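Local coordinates for protein BH2851 (Bacillus halodurans, PDB 2GFG) that is of unknown function but, as a putative adenylate cyclase of the CYTH family, probably acts on a triphosphate-containing substrate within its barrel, at residues A[38-43]-A[181-186]; A[67-72]-A[76-81]; A[164-169]-A[174-179]. All blocks are in the same frame, centred on the assembly; numbering follows the deposited sequence.

Interaction 1 (A[38-43]-A[181-186]). With EDO (1,2-ethanediol), chain H.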
loop_
_atom_site.group_PDB
_atom_site.type_symbol
_atom_site.label_atom_id
_atom_site.label_comp_id
_atom_site.label_asym_id
_atom_site.label_seq_id
_atom_site.Cartn_x
_atom_site.Cartn_y
_atom_site.Cartn_z
ATOM N N ASN A 38 -3.733 4.782 -5.997
ATOM C CA ASN A 38 -2.477 4.100 -6.192
ATOM C C ASN A 38 -2.367 3.678 -7.632
ATOM O O ASN A 38 -3.184 2.893 -8.111
ATOM C CB ASN A 38 -2.400 2.884 -5.281
ATOM C CG ASN A 38 -2.574 3.241 -3.839
ATOM O OD1 ASN A 38 -1.827 4.029 -3.303
ATOM N ND2 ASN A 38 -3.602 2.681 -3.205
ATOM N N HIS A 39 -1.432 4.295 -8.359
ATOM C CA HIS A 39 -1.184 3.955 -9.754
ATOM C C HIS A 39 -0.030 2.984 -9.803
ATOM O O HIS A 39 1.076 3.322 -9.404
ATOM C CB HIS A 39 -0.848 5.202 -10.555
ATOM C CG HIS A 39 -1.925 6.236 -10.542
ATOM N ND1 HIS A 39 -2.940 6.267 -11.475
ATOM C CD2 HIS A 39 -2.156 7.274 -9.701
ATOM C CE1 HIS A 39 -3.745 7.281 -11.213
ATOM N NE2 HIS A 39 -3.290 7.910 -10.144
ATOM N N TYR A 40 -0.285 1.772 -10.301
ATOM C CA TYR A 40 0.719 0.695 -10.264
ATOM C C TYR A 40 1.508 0.578 -11.545
ATOM O O TYR A 40 0.974 0.745 -12.632
ATOM C CB TYR A 40 0.051 -0.635 -9.947
ATOM C CG TYR A 40 -0.695 -0.623 -8.639
ATOM C CD1 TYR A 40 -0.062 -0.211 -7.455
ATOM C CD2 TYR A 40 -2.023 -1.044 -8.566
ATOM C CE1 TYR A 40 -0.742 -0.189 -6.242
ATOM C CE2 TYR A 40 -2.716 -1.037 -7.348
ATOM C CZ TYR A 40 -2.067 -0.602 -6.188
ATOM O OH TYR A 40 -2.738 -0.578 -4.986
ATOM N N PHE A 41 2.804 0.283 -11.398
ATOM C CA PHE A 41 3.698 0.105 -12.523
ATOM C C PHE A 41 4.329 -1.276 -12.484
ATOM O O PHE A 41 4.681 -1.781 -11.414
ATOM C CB PHE A 41 4.778 1.172 -12.512
ATOM C CG PHE A 41 4.254 2.551 -12.708
ATOM C CD1 PHE A 41 4.239 3.132 -13.976
ATOM C CD2 PHE A 41 3.710 3.260 -11.643
ATOM C CE1 PHE A 41 3.731 4.420 -14.167
ATOM C CE2 PHE A 41 3.200 4.545 -11.829
ATOM C CZ PHE A 41 3.210 5.118 -13.105
ATOM N N GLU A 42 4.473 -1.878 -13.654
ATOM C CA GLU A 42 5.018 -3.210 -13.767
ATOM C C GLU A 42 5.365 -3.497 -15.230
ATOM O O GLU A 42 4.844 -2.838 -16.139
ATOM C CB GLU A 42 3.985 -4.243 -13.225
ATOM C CG GLU A 42 4.422 -5.709 -13.241
ATOM C CD GLU A 42 5.690 -5.980 -12.435
ATOM O OE1 GLU A 42 6.787 -5.629 -12.916
ATOM O OE2 GLU A 42 5.594 -6.666 -11.388
ATOM N N THR A 43 6.307 -4.417 -15.442
ATOM C CA THR A 43 6.657 -4.891 -16.790
ATOM C C THR A 43 5.645 -5.930 -17.264
ATOM O O THR A 43 4.884 -6.464 -16.469
ATOM C CB THR A 43 8.090 -5.522 -16.824
ATOM O OG1 THR A 43 8.141 -6.665 -15.963
ATOM C CG2 THR A 43 9.140 -4.506 -16.372
ATOM N N ASN A 181 -1.221 -8.366 -0.642
ATOM C CA ASN A 181 -1.180 -6.895 -0.742
ATOM C C ASN A 181 -2.180 -6.335 -1.769
ATOM O O ASN A 181 -2.555 -7.019 -2.704
ATOM C CB ASN A 181 0.249 -6.427 -1.080
ATOM C CG ASN A 181 1.225 -6.591 0.107
ATOM O OD1 ASN A 181 0.851 -6.403 1.271
ATOM N ND2 ASN A 181 2.479 -6.909 -0.198
ATOM N N LYS A 182 -2.615 -5.078 -1.558
ATOM C CA LYS A 182 -3.577 -4.400 -2.469
ATOM C C LYS A 182 -3.173 -4.555 -3.921
ATOM O O LYS A 182 -3.990 -4.910 -4.766
ATOM C CB LYS A 182 -3.677 -2.915 -2.138
ATOM C CG LYS A 182 -4.539 -2.601 -0.954
ATOM C CD LYS A 182 -4.397 -1.153 -0.547
ATOM C CE LYS A 182 -5.255 -0.816 0.659
ATOM N NZ LYS A 182 -4.900 -1.616 1.843
ATOM N N ILE A 183 -1.902 -4.265 -4.202
ATOM C CA ILE A 183 -1.355 -4.371 -5.553
ATOM C C ILE A 183 -1.432 -5.816 -6.096
ATOM O O ILE A 183 -1.643 -6.027 -7.293
ATOM C CB ILE A 183 0.123 -3.830 -5.609
ATOM C CG1 ILE A 183 0.600 -3.721 -7.046
ATOM C CG2 ILE A 183 1.086 -4.713 -4.770
ATOM C CD1 ILE A 183 1.883 -2.951 -7.196
ATOM N N GLN A 184 -1.283 -6.796 -5.204
ATOM C CA GLN A 184 -1.387 -8.214 -5.587
ATOM C C GLN A 184 -2.854 -8.605 -5.775
ATOM O O GLN A 184 -3.195 -9.323 -6.724
ATOM C CB GLN A 184 -0.725 -9.104 -4.539
ATOM C CG GLN A 184 0.761 -8.794 -4.302
ATOM C CD GLN A 184 1.646 -9.282 -5.415
ATOM N N ARG A 185 -3.731 -8.098 -4.887
ATOM C CA ARG A 185 -5.190 -8.266 -5.051
ATOM C C ARG A 185 -5.660 -7.578 -6.332
ATOM O O ARG A 185 -6.622 -8.013 -6.955
ATOM C CB ARG A 185 -5.963 -7.702 -3.846
ATOM C CG ARG A 185 -5.684 -8.413 -2.524
ATOM C CD ARG A 185 -6.805 -8.203 -1.504
ATOM N NE ARG A 185 -7.184 -6.788 -1.333
ATOM C CZ ARG A 185 -6.603 -5.925 -0.476
ATOM N NH1 ARG A 185 -5.529 -6.272 0.232
ATOM N NH2 ARG A 185 -7.075 -4.690 -0.376
ATOM N N PHE A 186 -4.968 -6.488 -6.714
ATOM C CA PHE A 186 -5.267 -5.780 -7.961
ATOM C C PHE A 186 -5.002 -6.653 -9.188
ATOM O O PHE A 186 -5.916 -6.935 -9.944
ATOM C CB PHE A 186 -4.456 -4.462 -8.080
ATOM C CG PHE A 186 -4.711 -3.714 -9.364
ATOM C CD1 PHE A 186 -3.979 -4.007 -10.520
ATOM C CD2 PHE A 186 -5.751 -2.784 -9.448
ATOM C CE1 PHE A 186 -4.263 -3.366 -11.721
ATOM C CE2 PHE A 186 -6.035 -2.140 -10.644
ATOM C CZ PHE A 186 -5.291 -2.428 -11.781
HETATM C C1 EDO H . -1.883 -3.543 1.956
HETATM O O1 EDO H . -2.527 -4.803 1.753
HETATM C C2 EDO H . -0.638 -3.422 1.078
HETATM O O2 EDO H . -0.730 -2.317 0.157
#
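Lys182 NZ is held by three carboxylates, forming salt bridges with Asp139, Glu150 and Glu152, while the CB of the same side chain rests 3.8 Å from Tyr40 OH. The lysine thus does two jobs: its root packs against the tyrosine, and its extended chain, bent only at the last torsion, carries the ammonium group away to the acidic cluster. Such gathered charges are characteristic of the tunnel barrel of CYTH proteins. A 1,2-ethanediol, probably from the crystallisation liquor, sits beside the helix start, where Lys182 N makes a weak bond to its O1 (3.3 Å).

The Tyr40 ring carries the rest of the contact. Ile183 comes over one face: its CG1 is 3.7 Å from the ring centroid and 15° off the normal, a CH-pi contact, and CD1 continues to Tyr40 CD1 at 3.4 Å. With CG1 anti to the backbone N (chi1 -170°), the longer branch of the isoleucine is the one laid on the ring. The backbone O of Asn38, in the same strand, lies over the centre of the opposite face. Phe186 completes the grip, for the edge of Tyr40 turns toward the phenylalanine face in an edge-to-face pair, with centroids 5.4 Å apart and planes at 63°. A tyrosine suits this place because its broad ring meets two residues one helical turn apart.

The helix beginning at Lys182 crosses strand 34-42, which is bonded on its two sides to strands 54-60 and 117-131, while Phe186 and Arg185 also pack on Tyr143 of strand 134-143.

Interaction 2 (A[67-72]-A[76-81])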
loop_
_atom_site.group_PDB
_atom_site.type_symbol
_atom_site.label_atom_id
_atom_site.label_comp_id
_atom_site.label_asym_id
_atom_site.label_seq_id
_atom_site.Cartn_x
_atom_site.Cartn_y
_atom_site.Cartn_z
ATOM N N THR A 67 6.795 5.563 -5.033
ATOM C CA THR A 67 7.184 4.613 -3.961
ATOM C C THR A 67 7.554 3.241 -4.488
ATOM O O THR A 67 6.791 2.623 -5.245
ATOM C CB THR A 67 6.052 4.465 -2.902
ATOM O OG1 THR A 67 5.896 5.697 -2.209
ATOM C CG2 THR A 67 6.376 3.356 -1.882
ATOM N N LEU A 68 8.745 2.785 -4.101
ATOM C CA LEU A 68 9.160 1.407 -4.302
ATOM C C LEU A 68 9.094 0.673 -2.955
ATOM O O LEU A 68 9.414 1.253 -1.910
ATOM C CB LEU A 68 10.590 1.354 -4.858
ATOM C CG LEU A 68 11.228 -0.038 -5.049
ATOM C CD1 LEU A 68 10.449 -0.879 -6.055
ATOM C CD2 LEU A 68 12.688 0.097 -5.476
ATOM N N LYS A 69 8.614 -0.576 -2.986
ATOM C CA LYS A 69 8.680 -1.491 -1.831
ATOM C C LYS A 69 9.441 -2.704 -2.263
ATOM O O LYS A 69 9.104 -3.296 -3.275
ATOM C CB LYS A 69 7.287 -1.920 -1.385
ATOM C CG LYS A 69 6.474 -0.833 -0.736
ATOM C CD LYS A 69 5.083 -1.347 -0.336
ATOM C CE LYS A 69 4.253 -0.251 0.324
ATOM N NZ LYS A 69 2.944 -0.752 0.843
ATOM N N GLN A 70 10.489 -3.066 -1.509
ATOM C CA GLN A 70 11.321 -4.255 -1.830
ATOM C C GLN A 70 11.629 -5.057 -0.563
ATOM O O GLN A 70 11.424 -4.560 0.543
ATOM C CB GLN A 70 12.628 -3.832 -2.537
ATOM C CG GLN A 70 13.545 -2.940 -1.701
ATOM C CD GLN A 70 14.690 -2.360 -2.513
ATOM O OE1 GLN A 70 14.717 -1.159 -2.793
ATOM N NE2 GLN A 70 15.639 -3.222 -2.920
ATOM N N PRO A 71 12.068 -6.328 -0.723
ATOM C CA PRO A 71 12.426 -7.148 0.445
ATOM C C PRO A 71 13.543 -6.545 1.331
ATOM O O PRO A 71 14.385 -5.777 0.852
ATOM C CB PRO A 71 12.891 -8.466 -0.183
ATOM C CG PRO A 71 12.206 -8.526 -1.479
ATOM C CD PRO A 71 12.133 -7.119 -1.973
ATOM N N HIS A 72 13.508 -6.892 2.612
ATOM C CA HIS A 72 14.451 -6.374 3.607
ATOM C C HIS A 72 14.491 -7.368 4.767
ATOM O O HIS A 72 13.498 -8.056 5.005
ATOM C CB HIS A 72 13.979 -5.000 4.097
ATOM C CG HIS A 72 15.052 -4.184 4.739
ATOM N ND1 HIS A 72 15.145 -4.018 6.106
ATOM C CD2 HIS A 72 16.080 -3.483 4.205
ATOM C CE1 HIS A 72 16.184 -3.250 6.383
ATOM N NE2 HIS A 72 16.766 -2.911 5.246
ATOM N N LEU A 76 9.578 -4.826 4.891
ATOM C CA LEU A 76 9.940 -4.357 3.561
ATOM C C LEU A 76 10.595 -2.983 3.656
ATOM O O LEU A 76 10.240 -2.172 4.516
ATOM C CB LEU A 76 8.696 -4.260 2.657
ATOM C CG LEU A 76 7.945 -5.539 2.274
ATOM C CD1 LEU A 76 6.791 -5.193 1.338
ATOM C CD2 LEU A 76 8.876 -6.599 1.621
ATOM N N LEU A 77 11.563 -2.737 2.772
ATOM C CA LEU A 77 12.179 -1.413 2.633
ATOM C C LEU A 77 11.333 -0.579 1.695
ATOM O O LEU A 77 11.142 -0.947 0.523
ATOM C CB LEU A 77 13.599 -1.533 2.082
ATOM C CG LEU A 77 14.313 -0.236 1.652
ATOM C CD1 LEU A 77 14.331 0.790 2.775
ATOM C CD2 LEU A 77 15.727 -0.555 1.189
ATOM N N GLU A 78 10.835 0.551 2.204
ATOM C CA GLU A 78 10.023 1.461 1.425
ATOM C C GLU A 78 10.838 2.708 1.082
ATOM O O GLU A 78 11.328 3.396 1.973
ATOM C CB GLU A 78 8.776 1.854 2.211
ATOM C CG GLU A 78 7.660 2.392 1.347
ATOM C CD GLU A 78 6.462 2.848 2.161
ATOM O OE1 GLU A 78 6.604 3.810 2.922
ATOM O OE2 GLU A 78 5.376 2.273 1.998
ATOM N N THR A 79 11.033 2.948 -0.212
ATOM C CA THR A 79 11.740 4.135 -0.691
ATOM C C THR A 79 10.735 5.089 -1.307
ATOM O O THR A 79 10.114 4.772 -2.334
ATOM C CB THR A 79 12.820 3.764 -1.722
ATOM O OG1 THR A 79 13.707 2.810 -1.146
ATOM C CG2 THR A 79 13.621 5.001 -2.154
ATOM N N ASN A 80 10.558 6.254 -0.662
ATOM C CA ASN A 80 9.567 7.250 -1.076
ATOM C C ASN A 80 10.232 8.467 -1.730
ATOM O O ASN A 80 11.313 8.908 -1.299
ATOM C CB ASN A 80 8.746 7.711 0.137
ATOM C CG ASN A 80 7.963 6.577 0.783
ATOM O OD1 ASN A 80 7.206 5.865 0.111
ATOM N ND2 ASN A 80 8.096 6.440 2.095
ATOM N N GLN A 81 9.579 9.017 -2.754
ATOM C CA GLN A 81 10.061 10.235 -3.427
ATOM C C GLN A 81 8.879 11.080 -3.875
ATOM O O GLN A 81 7.986 10.583 -4.557
ATOM C CB GLN A 81 10.921 9.864 -4.627
ATOM C CG GLN A 81 11.614 11.042 -5.328
ATOM C CD GLN A 81 12.354 10.608 -6.585
ATOM O OE1 GLN A 81 12.773 9.446 -6.709
ATOM N NE2 GLN A 81 12.487 11.519 -7.538
HETATM O O HOH W 1 12.657 0.461 -1.703
#
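Thr67 OG1 donates to Asn80 OD1 over 2.7 Å, in the carbonyl plane and on a lone pair, between two side chains that lie alongside each other in a beta-hairpin. Two short polar residues suit such a non-hydrogen-bonded pair. Four backbone bonds join the antiparallel strands: Leu68 pairs with Thr79, and Gln70 with Leu77, through both N-H and C=O groups. Asn80 is held twice, since its ND2 also reaches Glu78 OE1 (3.1 Å) from above the carboxylate plane, which helps to fix the rotation of the amide.

On the same face, Lys69 runs fully extended beside Glu78. Its CE lies 3.2 Å from Glu78 OE2, but its long chain carries NZ beyond salt-bridge range of that oxygen to pair with Glu7 instead. These charges belong to the lining expected of a CYTH barrel.

The other face carries Leu68, Gln70, Leu77 and Thr79, with Leu68 packed on helix 101-108. Toward the turn, Leu76 CD2 meets Pro71 CA at 3.8 Å. The His72 ring crosses obliquely to Leu77, with His72 CD2 3.8 Å from Leu77 CB. Over this face a water bridges the strands, bonded to Gln70 OE1, Leu77 O and Thr79 OG1.

Interaction 3 (A[164-169]-A[174-179]). With EDO (1,2-ethanediol), chain I.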
loop_
_atom_site.group_PDB
_atom_site.type_symbol
_atom_site.label_atom_id
_atom_site.label_comp_id
_atom_site.label_asym_id
_atom_site.label_seq_id
_atom_site.Cartn_x
_atom_site.Cartn_y
_atom_site.Cartn_z
ATOM N N THR A 164 0.341 -7.531 19.025
ATOM C CA THR A 164 -0.654 -6.461 18.993
ATOM C C THR A 164 -1.795 -6.763 18.012
ATOM O O THR A 164 -2.953 -6.519 18.325
ATOM C CB THR A 164 -0.017 -5.100 18.632
ATOM O OG1 THR A 164 1.054 -4.817 19.545
ATOM C CG2 THR A 164 -1.054 -3.977 18.709
ATOM N N PHE A 165 -1.460 -7.308 16.838
ATOM C CA PHE A 165 -2.482 -7.599 15.815
ATOM C C PHE A 165 -3.381 -8.759 16.218
ATOM O O PHE A 165 -4.586 -8.711 15.994
ATOM C CB PHE A 165 -1.854 -7.878 14.454
ATOM C CG PHE A 165 -2.854 -7.867 13.319
ATOM C CD1 PHE A 165 -3.525 -6.686 12.979
ATOM C CD2 PHE A 165 -3.148 -9.038 12.605
ATOM C CE1 PHE A 165 -4.467 -6.665 11.933
ATOM C CE2 PHE A 165 -4.084 -9.022 11.571
ATOM C CZ PHE A 165 -4.751 -7.823 11.241
ATOM N N GLN A 166 -2.793 -9.803 16.804
ATOM C CA GLN A 166 -3.581 -10.930 17.330
ATOM C C GLN A 166 -4.525 -10.460 18.454
ATOM O O GLN A 166 -5.630 -10.972 18.591
ATOM C CB GLN A 166 -2.668 -12.059 17.832
ATOM C CG GLN A 166 -1.894 -12.802 16.714
ATOM C CD GLN A 166 -2.811 -13.425 15.671
ATOM O OE1 GLN A 166 -3.801 -14.069 16.006
ATOM N NE2 GLN A 166 -2.486 -13.220 14.395
ATOM N N GLU A 167 -4.071 -9.472 19.236
ATOM C CA GLU A 167 -4.900 -8.840 20.274
ATOM C C GLU A 167 -6.088 -8.081 19.651
ATOM O O GLU A 167 -7.206 -8.165 20.147
ATOM C CB GLU A 167 -4.040 -7.893 21.144
ATOM C CG GLU A 167 -4.820 -7.114 22.233
ATOM C CD GLU A 167 -5.333 -5.749 21.757
ATOM O OE1 GLU A 167 -4.521 -4.934 21.283
ATOM O OE2 GLU A 167 -6.539 -5.481 21.924
ATOM N N ILE A 168 -5.826 -7.347 18.564
ATOM C CA ILE A 168 -6.886 -6.615 17.827
ATOM C C ILE A 168 -7.958 -7.581 17.299
ATOM O O ILE A 168 -9.150 -7.333 17.455
ATOM C CB ILE A 168 -6.294 -5.773 16.637
ATOM C CG1 ILE A 168 -5.444 -4.627 17.169
ATOM C CG2 ILE A 168 -7.431 -5.202 15.725
ATOM C CD1 ILE A 168 -4.483 -4.034 16.143
ATOM N N LEU A 169 -7.514 -8.691 16.691
ATOM C CA LEU A 169 -8.437 -9.705 16.132
ATOM C C LEU A 169 -9.326 -10.306 17.215
ATOM O O LEU A 169 -10.521 -10.538 16.996
ATOM C CB LEU A 169 -7.650 -10.832 15.434
ATOM C CG LEU A 169 -6.816 -10.444 14.204
ATOM C CD1 LEU A 169 -5.905 -11.608 13.792
ATOM C CD2 LEU A 169 -7.701 -10.016 13.051
ATOM N N ILE A 174 -12.469 -10.179 15.154
ATOM C CA ILE A 174 -12.239 -10.225 13.715
ATOM C C ILE A 174 -11.642 -11.573 13.372
ATOM O O ILE A 174 -10.621 -11.957 13.934
ATOM C CB ILE A 174 -11.256 -9.100 13.250
ATOM C CG1 ILE A 174 -11.654 -7.735 13.840
ATOM C CG2 ILE A 174 -11.188 -9.032 11.710
ATOM C CD1 ILE A 174 -13.070 -7.298 13.502
ATOM N N SER A 175 -12.311 -12.320 12.493
ATOM C CA SER A 175 -11.791 -13.607 12.030
ATOM C C SER A 175 -10.807 -13.353 10.899
ATOM O O SER A 175 -11.150 -12.714 9.903
ATOM C CB SER A 175 -12.928 -14.526 11.566
ATOM O OG SER A 175 -13.617 -13.978 10.460
ATOM N N GLN A 176 -9.571 -13.809 11.079
ATOM C CA GLN A 176 -8.504 -13.539 10.124
ATOM C C GLN A 176 -8.611 -14.436 8.892
ATOM O O GLN A 176 -9.014 -15.590 8.989
ATOM C CB GLN A 176 -7.140 -13.727 10.787
ATOM C CG GLN A 176 -5.965 -13.318 9.899
ATOM C CD GLN A 176 -4.695 -13.080 10.675
ATOM O OE1 GLN A 176 -4.462 -13.694 11.728
ATOM N NE2 GLN A 176 -3.850 -12.211 10.158
ATOM N N VAL A 177 -8.256 -13.877 7.734
ATOM C CA VAL A 177 -8.236 -14.629 6.463
ATOM C C VAL A 177 -6.963 -14.301 5.690
ATOM O O VAL A 177 -6.399 -13.209 5.865
ATOM C CB VAL A 177 -9.494 -14.312 5.568
ATOM C CG1 VAL A 177 -10.758 -14.803 6.235
ATOM C CG2 VAL A 177 -9.592 -12.820 5.259
ATOM N N PRO A 178 -6.479 -15.253 4.839
ATOM C CA PRO A 178 -5.280 -14.978 4.034
ATOM C C PRO A 178 -5.455 -13.718 3.171
ATOM O O PRO A 178 -6.480 -13.563 2.496
ATOM C CB PRO A 178 -5.145 -16.237 3.159
ATOM C CG PRO A 178 -6.465 -16.928 3.260
ATOM C CD PRO A 178 -7.002 -16.607 4.583
ATOM N N THR A 179 -4.472 -12.825 3.223
ATOM C CA THR A 179 -4.600 -11.503 2.621
ATOM C C THR A 179 -3.309 -11.068 1.948
ATOM O O THR A 179 -2.330 -10.740 2.616
ATOM C CB THR A 179 -5.002 -10.459 3.694
ATOM O OG1 THR A 179 -6.244 -10.844 4.290
ATOM C CG2 THR A 179 -5.140 -9.053 3.079
HETATM C C1 EDO I . 3.734 -2.635 18.982
HETATM O O1 EDO I . 2.573 -2.031 19.594
HETATM C C2 EDO I . 4.130 -1.895 17.687
HETATM O O2 EDO I . 5.064 -2.679 16.889
#
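Gln176 directs its amide nitrogen to the rim of an aromatic ring: its NE2 lies at the edge of Phe165, close to the ring plane and 3.5 Å from CE2, with amide and ring planes 60° apart. The amide oxygen OE1 accepts a weak bond from Gln166 NE2 at 3.4 Å, fairly straight at 160°, and lies 3.3 Å from Leu169 CD1. One extended side chain, with CG anti to the backbone N (chi1 -174°), therefore reaches across to meet three helix residues. A glutamine suits this exposed edge, being long enough to span it and polar at the end that meets another amide, while its CB still packs on Leu169 CD1 at 3.9 Å.

Nearer the turn the contact is tighter. Ile174 N donates to Leu169 O over 2.7 Å, on a lone pair in the carbonyl plane; the bond spans five residues, one more than a regular alpha-helical bond, and draws the chain back against the helix as it leaves it. Beside that bond the side chains pack: Leu169 CD2 touches Ile174 CB at 3.7 Å, the two crossing at about a right angle. The isoleucine's outer carbons lead on toward helix 16-25, apolar like the leucine and buried with it.

In the fold, the segment without regular structure leads from helix 158-171 toward helix 182-190. Ile174 also packs on Thr18, Arg21 and Leu22 of helix 16-25, whereas Phe165 rests on Arg10 and Thr12 of strand 4-14 and on Phe153 of strand 146-155.

Interactions 1 and 2 reach the same closed antiparallel barrel, with centres 14 Å apart and nearest atoms about 5 Å apart. The side chains of Lys182 and Lys69 each lie about 4 Å from bound unidentified material. It may come from the crystallisation liquor, but its position is consistent with a pocket in the charged tunnel of a CYTH barrel. Interaction 3 stands farther out: its centre is 23 Å from that of interaction 1 and 24 Å from that of interaction 2. Even so, the chain of 174-179 leads, two residues later, into the helix of interaction 1, and the two meet where Arg185 NH1 lies 4.0 Å from Thr179 CG2.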